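Long-range contact in prolyl oligopeptidase (Novosphingobium capsulatum, PDB 1YR2), which probably cleaves oligopeptides on the carboxyl side of proline, and less readily of alanine, as a serine endopeptidase of the prolyl oligopeptidase family: residues A[112-117]-A[411-416]. Residues are numbered along the deposited sequence; the frame is centred on the assembly and turned at random.
Sequences GLPQRR and GLSGRP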
loop_
_atom_site.group_PDB
_atom_site.type_symbol
_atom_site.label_atom_id
_atom_site.label_comp_id
_atom_site.label_asym_id
_atom_site.label_seq_id
_atom_site.Cartn_x
_atom_site.Cartn_y
_atom_site.Cartn_z
ATOM N N GLY A 112 -9.273 -8.334 12.115
ATOM C CA GLY A 112 -8.039 -7.722 12.568
ATOM C C GLY A 112 -7.156 -8.695 13.300
ATOM O O GLY A 112 -7.577 -9.777 13.698
ATOM N N LEU A 113 -5.888 -8.328 13.511
ATOM C CA LEU A 113 -4.997 -9.130 14.288
ATOM C C LEU A 113 -5.533 -9.161 15.717
ATOM O O LEU A 113 -5.809 -8.112 16.308
ATOM C CB LEU A 113 -3.569 -8.584 14.279
ATOM C CG LEU A 113 -2.729 -8.705 12.986
ATOM C CD1 LEU A 113 -1.661 -7.605 12.952
ATOM C CD2 LEU A 113 -2.093 -10.128 12.838
ATOM N N PRO A 114 -5.618 -10.360 16.286
ATOM C CA PRO A 114 -6.118 -10.515 17.642
ATOM C C PRO A 114 -5.120 -10.229 18.758
ATOM O O PRO A 114 -3.923 -10.450 18.590
ATOM C CB PRO A 114 -6.561 -11.950 17.671
ATOM C CG PRO A 114 -5.816 -12.619 16.673
ATOM C CD PRO A 114 -5.446 -11.652 15.612
ATOM N N GLN A 115 -5.630 -9.746 19.877
ATOM C CA GLN A 115 -4.856 -9.489 21.089
ATOM C C GLN A 115 -5.402 -10.398 22.173
ATOM O O GLN A 115 -6.595 -10.359 22.474
ATOM C CB GLN A 115 -4.968 -8.031 21.520
ATOM C CG GLN A 115 -4.357 -7.056 20.552
ATOM C CD GLN A 115 -2.834 -7.196 20.458
ATOM O OE1 GLN A 115 -2.171 -7.624 21.415
ATOM N NE2 GLN A 115 -2.282 -6.822 19.318
ATOM N N ARG A 116 -4.543 -11.232 22.734
ATOM C CA ARG A 116 -4.920 -12.106 23.872
ATOM C C ARG A 116 -4.481 -11.455 25.188
ATOM O O ARG A 116 -3.318 -11.069 25.329
ATOM C CB ARG A 116 -4.242 -13.449 23.702
ATOM C CG ARG A 116 -4.752 -14.217 22.483
ATOM C CD ARG A 116 -3.942 -15.501 22.121
ATOM N NE ARG A 116 -4.822 -16.396 21.382
ATOM C CZ ARG A 116 -5.469 -17.444 21.900
ATOM N NH1 ARG A 116 -5.316 -17.808 23.166
ATOM N NH2 ARG A 116 -6.257 -18.161 21.100
ATOM N N ARG A 117 -5.424 -11.243 26.107
ATOM C CA ARG A 117 -5.097 -10.780 27.442
ATOM C C ARG A 117 -5.977 -11.559 28.419
ATOM O O ARG A 117 -7.189 -11.666 28.239
ATOM C CB ARG A 117 -5.311 -9.275 27.617
ATOM C CG ARG A 117 -4.538 -8.358 26.694
ATOM C CD ARG A 117 -3.003 -8.328 26.949
ATOM N NE ARG A 117 -2.444 -7.303 26.109
ATOM C CZ ARG A 117 -2.116 -7.490 24.850
ATOM N NH1 ARG A 117 -2.176 -8.707 24.313
ATOM N NH2 ARG A 117 -1.645 -6.484 24.146
ATOM N N GLY A 411 1.532 -6.691 10.015
ATOM C CA GLY A 411 1.858 -6.742 11.403
ATOM C C GLY A 411 1.965 -8.154 11.973
ATOM O O GLY A 411 1.601 -9.189 11.340
ATOM N N LEU A 412 2.420 -8.154 13.189
ATOM C CA LEU A 412 2.510 -9.329 14.026
ATOM C C LEU A 412 1.783 -8.994 15.324
ATOM O O LEU A 412 1.843 -7.850 15.786
ATOM C CB LEU A 412 3.947 -9.605 14.345
ATOM C CG LEU A 412 4.228 -10.900 15.112
ATOM C CD1 LEU A 412 4.559 -11.971 14.119
ATOM C CD2 LEU A 412 5.344 -10.735 16.110
ATOM N N SER A 413 1.071 -9.960 15.883
ATOM C CA SER A 413 0.559 -9.825 17.219
ATOM C C SER A 413 0.955 -11.076 17.992
ATOM O O SER A 413 1.152 -12.176 17.431
ATOM C CB SER A 413 -0.944 -9.557 17.228
ATOM O OG SER A 413 -1.752 -10.659 16.819
ATOM N N GLY A 414 1.153 -10.861 19.276
ATOM C CA GLY A 414 1.602 -11.907 20.175
ATOM C C GLY A 414 2.384 -11.237 21.291
ATOM O O GLY A 414 2.588 -10.029 21.297
ATOM N N ARG A 415 2.738 -12.029 22.270
ATOM C CA ARG A 415 3.387 -11.542 23.474
ATOM C C ARG A 415 4.540 -12.513 23.813
ATOM O O ARG A 415 4.460 -13.721 23.546
ATOM C CB ARG A 415 2.377 -11.586 24.625
ATOM C CG ARG A 415 1.282 -10.570 24.582
ATOM C CD ARG A 415 0.314 -10.722 25.760
ATOM N NE ARG A 415 -0.323 -12.055 25.795
ATOM C CZ ARG A 415 -0.935 -12.572 26.875
ATOM N NH1 ARG A 415 -0.996 -11.872 28.010
ATOM N NH2 ARG A 415 -1.498 -13.782 26.837
ATOM N N PRO A 416 5.564 -12.005 24.465
ATOM C CA PRO A 416 6.596 -12.870 25.004
ATOM C C PRO A 416 5.967 -13.866 25.974
ATOM O O PRO A 416 5.087 -13.517 26.731
ATOM C CB PRO A 416 7.505 -11.901 25.767
ATOM C CG PRO A 416 7.266 -10.621 25.231
ATOM C CD PRO A 416 5.828 -10.579 24.757
HETATM O O HOH W 1 0.175 -6.045 18.173
#
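Ser413 and Arg415 both point at 112-117, and each meets a backbone carbonyl. Ser413 OG, turned between its own backbone N and carbonyl carbon (chi1 70°), donates a hydrogen bond of 2.8 Å to Pro114 O, in the carbonyl plane. Gln115, bent at chi2, brings NE2 to 3.7 Å from Ser413 CB. A water accepts from Gln115 NE2 and reaches Leu412 O weakly. Leu113 lays CD1 against the backbone of Gly411, 3.8 Å from Gly411 C. Arg415, bent at chi3, slides its guanidinium beneath Arg116 O, which sits 3.1 Å above the plane, over its centre. Arg415 NE is close to Arg116 O, but the angle is too poor for a hydrogen bond. Asp418 takes Arg415 NH2 in a salt bridge. Arg117 folds back at chi2, so that NH1 binds Arg116 O and NH2 binds Gln115 OE1. Arg117 and Arg415 cross obliquely, their guanidinium planes 13° apart. Arg116 O and Asp418 probably ease these like charges, Arg117 NH1 and Arg415 NE being 4.1 Å apart. An alanine at Arg415 would remove both guanidinium contacts and probably loosen the segments. Here first and seventh propeller blades meet as separate sheets, the ring closing without strand exchange ("Velcro").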